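Local coordinates for protein member of DUF4221 family (Bacteroides vulgatus, PDB 3S9J) that is of unknown function but adopts a six-bladed beta-propeller fold and is probably made as a lipoprotein, at residues 137-142 / 203-208; 179-184 / 227-232; 220-225 / 234-239. All coordinates share one frame; numbering follows the deposited sequence. Where two conformers were deposited one is given.

Interaction 1. Residues 137-142 / 203-208; sequences PAFIKD and YDYNYK. With FMT (formic acid), chain H.
Phe139 and Tyr205 stack where the first strands of two successive four-stranded propeller blades, 139-141 and 201-206, come together. Their planes differ by 3° and their centroids lie 4.2 Å apart, an offset stack in which Tyr205 CD1, and not the ring centre, stands over the middle of Phe139. Tyr205 can be followed outward. Its CB rests on Phe139 CB at 3.6 Å. CG, anti to the backbone N (chi1 -165°), sits over Phe139 CG, while CE1, beyond CD1, faces CD2 and CE2. CD2 turns the other way, over the centre of the Tyr207 ring. CE2 and CZ lie near formic acid O1, which sits at the edge of the ring, in its plane; OH ends the chain, donating to O1 at 2.7 Å and accepting a hydrogen bond from a water that in turn accepts one from Lys141 NZ. The formic acid probably comes from the crystallisation liquor.

Two other tyrosine hydroxyls grip the backbone of 137-142. Ile140 N donates to Tyr207 OH at 3.0 Å along a fairly straight path (165°), whereas Ala138 N reaches Tyr203 OH at 2.9 Å in a more bent bond. Phe146, of the same blade as Phe139, also stacks on its ring. Pro137 adds a CH-pi contact: its CD stands over one face of the Tyr203 ring, 4.1 Å from the centroid, and also lies 3.1 Å from Tyr203 O.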
loop_
_atom_site.group_PDB
_atom_site.type_symbol
_atom_site.label_atom_id
_atom_site.label_comp_id
_atom_site.label_asym_id
_atom_site.label_seq_id
_atom_site.Cartn_x
_atom_site.Cartn_y
_atom_site.Cartn_z
ATOM N N PRO A 137 4.081 3.067 -0.320
ATOM C CA PRO A 137 5.219 3.043 0.596
ATOM C C PRO A 137 5.873 4.393 0.851
ATOM O O PRO A 137 6.766 4.468 1.700
ATOM C CB PRO A 137 6.232 2.148 -0.133
ATOM C CG PRO A 137 5.891 2.356 -1.587
ATOM C CD PRO A 137 4.408 2.414 -1.602
ATOM N N ALA A 138 5.456 5.406 0.095
ATOM C CA ALA A 138 6.188 6.667 -0.063
ATOM C C ALA A 138 7.552 6.341 -0.635
ATOM O O ALA A 138 7.915 5.173 -0.829
ATOM C CB ALA A 138 6.289 7.440 1.236
ATOM N N PHE A 139 8.339 7.376 -0.927
ATOM C CA PHE A 139 9.696 7.183 -1.351
ATOM C C PHE A 139 10.490 8.469 -1.059
ATOM O O PHE A 139 9.906 9.553 -0.815
ATOM C CB PHE A 139 9.818 6.747 -2.815
ATOM C CG PHE A 139 9.237 7.728 -3.827
ATOM C CD1 PHE A 139 7.890 7.678 -4.165
ATOM C CD2 PHE A 139 10.036 8.680 -4.440
ATOM C CE1 PHE A 139 7.354 8.579 -5.088
ATOM C CE2 PHE A 139 9.501 9.584 -5.386
ATOM C CZ PHE A 139 8.164 9.507 -5.711
ATOM N N ILE A 140 11.795 8.316 -1.000
ATOM C CA ILE A 140 12.690 9.438 -0.660
ATOM C C ILE A 140 13.635 9.646 -1.820
ATOM O O ILE A 140 14.310 8.720 -2.272
ATOM C CB ILE A 140 13.432 9.219 0.683
ATOM C CG1 ILE A 140 12.409 9.148 1.834
ATOM C CG2 ILE A 140 14.487 10.352 0.967
ATOM C CD1 ILE A 140 12.986 8.881 3.204
ATOM N N LYS A 141 13.650 10.872 -2.331
ATOM C CA LYS A 141 14.573 11.251 -3.418
ATOM C C LYS A 141 15.153 12.607 -3.034
ATOM O O LYS A 141 14.401 13.530 -2.700
ATOM C CB LYS A 141 13.836 11.307 -4.768
ATOM C CG LYS A 141 14.722 11.640 -5.993
ATOM C CD LYS A 141 13.937 11.572 -7.338
ATOM C CE LYS A 141 14.842 11.783 -8.578
ATOM N NZ LYS A 141 14.115 11.614 -9.927
ATOM N N ASP A 142 16.489 12.708 -3.034
ATOM C CA ASP A 142 17.174 13.968 -2.738
ATOM C C ASP A 142 16.684 14.579 -1.415
ATOM O O ASP A 142 16.383 15.765 -1.357
ATOM C CB ASP A 142 16.943 14.932 -3.898
ATOM C CG ASP A 142 18.085 15.905 -4.103
ATOM O OD1 ASP A 142 19.069 15.906 -3.324
ATOM O OD2 ASP A 142 17.982 16.667 -5.082
ATOM N N TYR A 203 1.048 2.366 -5.546
ATOM C CA TYR A 203 2.276 2.729 -6.260
ATOM C C TYR A 203 3.445 2.051 -5.565
ATOM O O TYR A 203 3.353 1.625 -4.413
ATOM C CB TYR A 203 2.471 4.263 -6.326
ATOM C CG TYR A 203 2.682 4.932 -4.991
ATOM C CD1 TYR A 203 1.611 5.334 -4.228
ATOM C CD2 TYR A 203 3.957 5.149 -4.499
ATOM C CE1 TYR A 203 1.765 5.924 -2.977
ATOM C CE2 TYR A 203 4.153 5.738 -3.270
ATOM C CZ TYR A 203 3.065 6.114 -2.493
ATOM O OH TYR A 203 3.242 6.701 -1.276
ATOM N N ASP A 204 4.546 1.967 -6.276
ATOM C CA ASP A 204 5.792 1.552 -5.686
ATOM C C ASP A 204 6.926 2.282 -6.389
ATOM O O ASP A 204 6.742 2.848 -7.468
ATOM C CB ASP A 204 5.974 0.035 -5.765
ATOM C CG ASP A 204 6.791 -0.539 -4.594
ATOM O OD1 ASP A 204 7.489 0.229 -3.877
ATOM O OD2 ASP A 204 6.705 -1.773 -4.374
ATOM N N TYR A 205 8.087 2.277 -5.749
ATOM C CA TYR A 205 9.243 3.000 -6.253
ATOM C C TYR A 205 10.429 2.049 -6.362
ATOM O O TYR A 205 10.783 1.393 -5.408
ATOM C CB TYR A 205 9.589 4.197 -5.368
ATOM C CG TYR A 205 10.545 5.175 -6.052
ATOM C CD1 TYR A 205 10.079 6.092 -6.976
ATOM C CD2 TYR A 205 11.915 5.185 -5.763
ATOM C CE1 TYR A 205 10.917 6.970 -7.599
ATOM C CE2 TYR A 205 12.764 6.075 -6.391
ATOM C CZ TYR A 205 12.259 6.966 -7.299
ATOM O OH TYR A 205 13.090 7.874 -7.916
ATOM N N ASN A 206 11.019 2.014 -7.542
ATOM C CA ASN A 206 12.137 1.145 -7.896
ATOM C C ASN A 206 13.390 2.014 -7.812
ATOM O O ASN A 206 13.616 2.870 -8.663
ATOM C CB ASN A 206 11.859 0.623 -9.320
ATOM C CG ASN A 206 13.055 -0.049 -9.989
ATOM O OD1 ASN A 206 14.202 0.088 -9.562
ATOM N ND2 ASN A 206 12.777 -0.770 -11.070
ATOM N N TYR A 207 14.165 1.835 -6.752
ATOM C CA TYR A 207 15.346 2.682 -6.519
ATOM C C TYR A 207 16.485 2.369 -7.473
ATOM O O TYR A 207 17.280 3.241 -7.792
ATOM C CB TYR A 207 15.831 2.592 -5.077
ATOM C CG TYR A 207 14.927 3.325 -4.086
ATOM C CD1 TYR A 207 15.068 4.706 -3.880
ATOM C CD2 TYR A 207 13.970 2.643 -3.346
ATOM C CE1 TYR A 207 14.271 5.382 -2.987
ATOM C CE2 TYR A 207 13.146 3.317 -2.444
ATOM C CZ TYR A 207 13.322 4.689 -2.256
ATOM O OH TYR A 207 12.530 5.382 -1.367
ATOM N N LYS A 208 16.553 1.127 -7.932
ATOM C CA LYS A 208 17.557 0.732 -8.928
ATOM C C LYS A 208 17.496 1.625 -10.165
ATOM O O LYS A 208 18.527 2.086 -10.672
ATOM C CB LYS A 208 17.322 -0.731 -9.330
ATOM C CG LYS A 208 18.280 -1.311 -10.413
ATOM C CD LYS A 208 17.697 -2.642 -10.957
ATOM C CE LYS A 208 18.315 -3.084 -12.264
ATOM N NZ LYS A 208 19.481 -3.974 -12.037
HETATM C C FMT H . 16.289 8.411 -5.916
HETATM O O1 FMT H . 15.501 7.961 -6.753
HETATM O O2 FMT H . 16.390 7.982 -4.760
HETATM O O HOH W 1 10.013 3.498 -1.000
HETATM O O HOH W 2 12.551 9.226 -10.229
#

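Interaction 2. Residues 179-184 / 227-232; sequences WIPIFY and DLKHIR
Ile180, Pro181 and Ile182, at the corner of the last strand of one propeller blade, pack against Leu228 and Lys229 in the turn that joins the two outer strands of the next blade. No direct hydrogen bond spans the pair, and the contact is made by aliphatic carbons gathered round one carbonyl. Ile182 CG1 lies 3.6 Å from Leu228 O, with Pro181 CG and Ile180 CG2 slightly farther from the same oxygen. Beyond it, Ile182 CD1 meets Leu228 CD2 at 4.0 Å. With CG1 anti to its carbonyl carbon (chi1 -64°), Ile182 sends this branch to Leu228 and its CG2 toward Ile231 CD1; its two branches thus touch two different residues of 227-232. An alanine here would probably open a gap beside Leu228 and Ile231 and is likely to leave Met223 without the CG2 it packs on.

One water bridges the two backbones, donating to Pro181 O at 2.6 Å and to Lys229 O. The corner itself is an inverse gamma turn centred on Pro181, closed by Ile182 N bonding Ile180 O. Across from it Asp227 shapes the turn. OD1 accepts from His230 N at 2.8 Å, and OD2 uses its syn lone pair for His230 ND1 at 2.6 Å, nearly in the imidazole plane (8° out). Backbone and ring of His230 are thus held by one carboxylate. The Asp227 bond to His230 N is an Asx motif, here shaping a hairpin turn that packs on the neighbouring blade of a beta-propeller.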
loop_
_atom_site.group_PDB
_atom_site.type_symbol
_atom_site.label_atom_id
_atom_site.label_comp_id
_atom_site.label_asym_id
_atom_site.label_seq_id
_atom_site.Cartn_x
_atom_site.Cartn_y
_atom_site.Cartn_z
ATOM N N TRP A 179 4.477 20.611 -4.923
ATOM C CA TRP A 179 3.603 19.771 -5.742
ATOM C C TRP A 179 4.480 19.159 -6.830
ATOM O O TRP A 179 5.308 19.852 -7.425
ATOM C CB TRP A 179 2.545 20.596 -6.474
ATOM C CG TRP A 179 1.454 21.209 -5.673
ATOM C CD1 TRP A 179 1.167 22.545 -5.578
ATOM C CD2 TRP A 179 0.457 20.526 -4.918
ATOM N NE1 TRP A 179 0.059 22.735 -4.794
ATOM C CE2 TRP A 179 -0.407 21.514 -4.383
ATOM C CE3 TRP A 179 0.187 19.172 -4.660
ATOM C CZ2 TRP A 179 -1.505 21.194 -3.581
ATOM C CZ3 TRP A 179 -0.892 18.859 -3.862
ATOM C CH2 TRP A 179 -1.734 19.870 -3.333
ATOM N N ILE A 180 4.289 17.888 -7.110
ATOM C CA ILE A 180 5.068 17.179 -8.109
ATOM C C ILE A 180 4.235 17.158 -9.395
ATOM O O ILE A 180 3.041 16.874 -9.322
ATOM C CB ILE A 180 5.381 15.759 -7.640
ATOM C CG1 ILE A 180 6.060 15.816 -6.247
ATOM C CG2 ILE A 180 6.279 15.054 -8.654
ATOM C CD1 ILE A 180 7.302 16.722 -6.177
ATOM N N PRO A 181 4.838 17.498 -10.545
ATOM C CA PRO A 181 4.025 17.648 -11.778
ATOM C C PRO A 181 3.661 16.306 -12.459
ATOM O O PRO A 181 3.972 16.059 -13.639
ATOM C CB PRO A 181 4.898 18.553 -12.649
ATOM C CG PRO A 181 6.293 18.196 -12.239
ATOM C CD PRO A 181 6.228 17.946 -10.766
ATOM N N ILE A 182 2.999 15.456 -11.680
ATOM C CA ILE A 182 2.429 14.188 -12.107
ATOM C C ILE A 182 0.968 14.312 -11.751
ATOM O O ILE A 182 0.627 14.444 -10.574
ATOM C CB ILE A 182 3.025 13.006 -11.339
ATOM C CG1 ILE A 182 4.526 12.869 -11.624
ATOM C CG2 ILE A 182 2.302 11.659 -11.701
ATOM C CD1 ILE A 182 5.185 11.845 -10.647
ATOM N N PHE A 183 0.122 14.305 -12.772
ATOM C CA PHE A 183 -1.287 14.658 -12.635
ATOM C C PHE A 183 -2.186 13.420 -12.811
ATOM O O PHE A 183 -1.810 12.448 -13.456
ATOM C CB PHE A 183 -1.638 15.718 -13.663
ATOM C CG PHE A 183 -0.896 17.015 -13.445
ATOM C CD1 PHE A 183 -1.362 17.935 -12.512
ATOM C CD2 PHE A 183 0.290 17.280 -14.110
ATOM C CE1 PHE A 183 -0.675 19.122 -12.280
ATOM C CE2 PHE A 183 0.976 18.469 -13.884
ATOM C CZ PHE A 183 0.492 19.376 -12.958
ATOM N N TYR A 184 -3.378 13.488 -12.257
ATOM C CA TYR A 184 -4.330 12.404 -12.448
ATOM C C TYR A 184 -4.672 12.295 -13.938
ATOM O O TYR A 184 -4.771 13.291 -14.635
ATOM C CB TYR A 184 -5.608 12.654 -11.649
ATOM C CG TYR A 184 -5.516 12.270 -10.218
ATOM C CD1 TYR A 184 -4.961 13.129 -9.272
ATOM C CD2 TYR A 184 -5.986 11.035 -9.785
ATOM C CE1 TYR A 184 -4.867 12.763 -7.902
ATOM C CE2 TYR A 184 -5.898 10.670 -8.434
ATOM C CZ TYR A 184 -5.356 11.535 -7.499
ATOM O OH TYR A 184 -5.292 11.150 -6.166
ATOM N N ASP A 227 11.427 10.328 -14.386
ATOM C CA ASP A 227 11.880 11.696 -14.078
ATOM C C ASP A 227 10.801 12.509 -13.341
ATOM O O ASP A 227 10.886 13.725 -13.260
ATOM C CB ASP A 227 12.337 12.412 -15.352
ATOM C CG ASP A 227 11.222 12.594 -16.378
ATOM O OD1 ASP A 227 10.098 12.064 -16.196
ATOM O OD2 ASP A 227 11.485 13.277 -17.384
ATOM N N LEU A 228 9.801 11.818 -12.793
ATOM C CA LEU A 228 8.712 12.475 -12.058
ATOM C C LEU A 228 8.017 13.539 -12.894
ATOM O O LEU A 228 7.619 14.588 -12.383
ATOM C CB LEU A 228 9.250 13.071 -10.746
ATOM C CG LEU A 228 9.899 12.071 -9.790
ATOM C CD1 LEU A 228 10.547 12.821 -8.625
ATOM C CD2 LEU A 228 8.866 11.081 -9.290
ATOM N N LYS A 229 7.867 13.257 -14.187
ATOM C CA LYS A 229 7.269 14.206 -15.105
ATOM C C LYS A 229 6.700 13.527 -16.348
ATOM O O LYS A 229 5.496 13.617 -16.597
ATOM C CB LYS A 229 8.284 15.267 -15.505
ATOM C CG LYS A 229 7.704 16.366 -16.392
ATOM C CD LYS A 229 8.263 17.754 -16.035
ATOM C CE LYS A 229 7.526 18.880 -16.784
ATOM N NZ LYS A 229 6.027 18.696 -16.774
ATOM N N HIS A 230 7.557 12.854 -17.115
ATOM C CA HIS A 230 7.123 12.195 -18.340
ATOM C C HIS A 230 6.618 10.782 -18.061
ATOM O O HIS A 230 7.313 9.964 -17.457
ATOM C CB HIS A 230 8.249 12.170 -19.357
ATOM C CG HIS A 230 8.700 13.538 -19.754
ATOM N ND1 HIS A 230 9.723 14.200 -19.107
ATOM C CD2 HIS A 230 8.239 14.389 -20.702
ATOM C CE1 HIS A 230 9.885 15.394 -19.651
ATOM N NE2 HIS A 230 9.006 15.528 -20.628
ATOM N N ILE A 231 5.405 10.535 -18.531
ATOM C CA ILE A 231 4.632 9.349 -18.242
ATOM C C ILE A 231 4.598 8.363 -19.411
ATOM O O ILE A 231 4.473 8.767 -20.580
ATOM C CB ILE A 231 3.162 9.753 -17.950
ATOM C CG1 ILE A 231 3.083 10.744 -16.788
ATOM C CG2 ILE A 231 2.318 8.536 -17.648
ATOM C CD1 ILE A 231 3.899 10.377 -15.632
ATOM N N ARG A 232 4.699 7.074 -19.080
ATOM C CA ARG A 232 4.490 5.972 -20.023
ATOM C C ARG A 232 3.434 5.029 -19.448
ATOM O O ARG A 232 3.318 4.888 -18.226
ATOM C CB ARG A 232 5.796 5.179 -20.235
ATOM C CG ARG A 232 6.885 5.957 -20.914
ATOM C CD ARG A 232 8.079 5.064 -21.284
ATOM N NE ARG A 232 8.673 4.292 -20.178
ATOM C CZ ARG A 232 9.380 4.810 -19.168
ATOM N NH1 ARG A 232 9.554 6.124 -19.054
ATOM N NH2 ARG A 232 9.917 4.012 -18.254
HETATM O O HOH W 3 3.373 14.755 -15.837
#

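Interaction 3. Residues 220-225 / 234-239; sequences DSLMVT and YNAKSR
Leu222 and Tyr234 exchange two backbone hydrogen bonds, Leu222 N to Tyr234 O at 2.8 Å and Tyr234 N to Leu222 O at 2.9 Å, which makes them an antiparallel hydrogen-bonded pair. A third bond, from Ala236 N to Asp220 O at 2.8 Å, extends the pairing beyond the last strand residue. Between them Ser221 and Asn235 form a non-hydrogen-bonded pair with CA atoms 4.4 Å apart and side chains that diverge. Ser221 CA also approaches Tyr234 O at 3.2 Å in a CA-H...O contact.

Next come the charged side chains. Asp220 and Lys237 lie side by side and point the same way, yet they form no salt bridge, since Asp220 OD2 and Lys237 NZ stay 5.9 Å apart. What meets OD2 is the aliphatic part of the lysine, with CD at 3.6 Å. Each end has other partners: the carboxylate takes bonds from Ser243 OG and Met244 N, while NZ, turned off the extended chain at chi4 (-61°), donates to Ser238 O and Leu241 O. The two charges may still feel each other weakly across this gap.

Farther out the contact is apolar. Leu222 CG packs on Ala236 CB at 3.5 Å, and Ala236 in turn touches Leu309 in the following blade. Val224 CG2 meets Tyr234 CD2 at the edge of the ring, close to its plane, so the valine abuts the rim of the phenol. The Tyr234 hydroxyl has its partner elsewhere, accepting from Arg232 NE. Paired strands joined by a short turn make a beta hairpin, and 221-225 with 231-235 is the outer hairpin of a four-stranded propeller blade.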
loop_
_atom_site.group_PDB
_atom_site.type_symbol
_atom_site.label_atom_id
_atom_site.label_comp_id
_atom_site.label_asym_id
_atom_site.label_seq_id
_atom_site.Cartn_x
_atom_site.Cartn_y
_atom_site.Cartn_z
ATOM N N ASP A 220 -6.894 -0.770 -16.365
ATOM C CA ASP A 220 -6.088 -1.848 -16.927
ATOM C C ASP A 220 -4.596 -1.551 -17.002
ATOM O O ASP A 220 -3.804 -2.470 -17.023
ATOM C CB ASP A 220 -6.508 -2.131 -18.366
ATOM C CG ASP A 220 -7.826 -2.826 -18.481
ATOM O OD1 ASP A 220 -8.537 -3.023 -17.485
ATOM O OD2 ASP A 220 -8.112 -3.223 -19.611
ATOM N N SER A 221 -4.212 -0.281 -17.071
ATOM C CA SER A 221 -2.830 0.059 -17.371
ATOM C C SER A 221 -2.092 0.638 -16.175
ATOM O O SER A 221 -2.685 1.300 -15.319
ATOM C CB SER A 221 -2.757 1.033 -18.555
ATOM O OG SER A 221 -3.160 0.393 -19.752
ATOM N N LEU A 222 -0.801 0.356 -16.137
ATOM C CA LEU A 222 0.119 0.976 -15.182
ATOM C C LEU A 222 0.757 2.229 -15.774
ATOM O O LEU A 222 1.072 2.287 -16.961
ATOM C CB LEU A 222 1.246 0.012 -14.811
ATOM C CG LEU A 222 0.872 -1.268 -14.080
ATOM C CD1 LEU A 222 2.125 -2.158 -13.949
ATOM C CD2 LEU A 222 0.247 -0.920 -12.700
HETATM N N MSE A 223 1.000 3.202 -14.899
HETATM C CA MSE A 223 1.619 4.469 -15.239
HETATM C C MSE A 223 3.029 4.440 -14.690
HETATM O O MSE A 223 3.243 4.071 -13.525
HETATM C CB MSE A 223 0.832 5.578 -14.549
HETATM C CG MSE A 223 1.114 6.954 -15.019
HETATM SE SE MSE A 223 0.326 8.189 -13.749
HETATM C CE MSE A 223 1.859 8.333 -12.614
ATOM N N VAL A 224 3.997 4.819 -15.524
ATOM C CA VAL A 224 5.404 4.754 -15.150
ATOM C C VAL A 224 6.103 6.058 -15.504
ATOM O O VAL A 224 5.862 6.632 -16.561
ATOM C CB VAL A 224 6.121 3.583 -15.856
ATOM C CG1 VAL A 224 7.646 3.546 -15.514
ATOM C CG2 VAL A 224 5.421 2.251 -15.566
ATOM N N THR A 225 6.971 6.525 -14.614
ATOM C CA THR A 225 7.799 7.684 -14.903
ATOM C C THR A 225 9.165 7.540 -14.244
ATOM O O THR A 225 9.266 7.073 -13.127
ATOM C CB THR A 225 7.140 9.025 -14.460
ATOM O OG1 THR A 225 7.999 10.128 -14.824
ATOM C CG2 THR A 225 6.871 9.047 -13.013
ATOM N N TYR A 234 1.636 1.087 -19.567
ATOM C CA TYR A 234 1.808 -0.318 -19.913
ATOM C C TYR A 234 0.587 -1.120 -19.502
ATOM O O TYR A 234 0.066 -0.968 -18.394
ATOM C CB TYR A 234 3.014 -0.911 -19.210
ATOM C CG TYR A 234 4.319 -0.266 -19.582
ATOM C CD1 TYR A 234 5.009 -0.668 -20.712
ATOM C CD2 TYR A 234 4.875 0.729 -18.788
ATOM C CE1 TYR A 234 6.212 -0.085 -21.058
ATOM C CE2 TYR A 234 6.080 1.323 -19.130
ATOM C CZ TYR A 234 6.740 0.911 -20.268
ATOM O OH TYR A 234 7.946 1.476 -20.596
ATOM N N ASN A 235 0.145 -1.991 -20.396
ATOM C CA ASN A 235 -0.983 -2.852 -20.080
ATOM C C ASN A 235 -0.658 -3.795 -18.931
ATOM O O ASN A 235 0.375 -4.455 -18.929
ATOM C CB ASN A 235 -1.376 -3.686 -21.296
ATOM C CG ASN A 235 -2.608 -4.531 -21.029
ATOM O OD1 ASN A 235 -2.520 -5.749 -20.915
ATOM N ND2 ASN A 235 -3.753 -3.876 -20.880
ATOM N N ALA A 236 -1.555 -3.876 -17.959
ATOM C CA ALA A 236 -1.360 -4.747 -16.816
ATOM C C ALA A 236 -2.710 -5.335 -16.419
ATOM O O ALA A 236 -3.079 -5.332 -15.255
ATOM C CB ALA A 236 -0.735 -3.975 -15.655
ATOM N N LYS A 237 -3.430 -5.842 -17.419
ATOM C CA LYS A 237 -4.787 -6.377 -17.252
ATOM C C LYS A 237 -4.737 -7.848 -16.875
ATOM O O LYS A 237 -3.964 -8.623 -17.453
ATOM C CB LYS A 237 -5.551 -6.210 -18.586
ATOM C CG LYS A 237 -6.867 -6.943 -18.676
ATOM C CD LYS A 237 -7.525 -6.779 -20.050
ATOM C CE LYS A 237 -8.770 -7.656 -20.118
ATOM N NZ LYS A 237 -8.501 -9.121 -19.944
ATOM N N SER A 238 -5.594 -8.242 -15.947
ATOM C CA SER A 238 -5.806 -9.647 -15.611
ATOM C C SER A 238 -6.524 -10.394 -16.752
ATOM O O SER A 238 -7.508 -9.883 -17.300
ATOM C CB SER A 238 -6.694 -9.767 -14.387
ATOM O OG SER A 238 -7.080 -11.120 -14.189
ATOM N N ARG A 239 -6.048 -11.608 -17.057
ATOM C CA ARG A 239 -6.730 -12.434 -18.060
ATOM C C ARG A 239 -8.116 -12.894 -17.605
ATOM O O ARG A 239 -8.900 -13.345 -18.428
ATOM C CB ARG A 239 -5.871 -13.641 -18.472
ATOM C CG ARG A 239 -5.656 -14.704 -17.390
ATOM C CD ARG A 239 -4.303 -15.407 -17.612
ATOM N NE ARG A 239 -3.188 -14.457 -17.559
ATOM C CZ ARG A 239 -1.959 -14.690 -18.011
ATOM N NH1 ARG A 239 -1.650 -15.852 -18.564
ATOM N NH2 ARG A 239 -1.033 -13.747 -17.905
#

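In the fold
From the N terminus, the chain passes 137-142 in one blade and finishes that blade at 179-184. It then begins the next at 203-208, where interaction 1 closes, joining the two first strands. Interaction 3 opens at 220-225, interaction 2 closes at 227-232, and interaction 3 closes at 234-239. Interaction 2 therefore crosses both of the others, while 1 and 3 follow in series. Interactions 1 and 2 bridge the same two blades, at their inner and outer strands, and meet where Leu228 touches Phe139 and Lys141. Interaction 3 is local to the second blade and shares strand 231-235 with interaction 2, touching it through Met223 against Ile182 and Ile231.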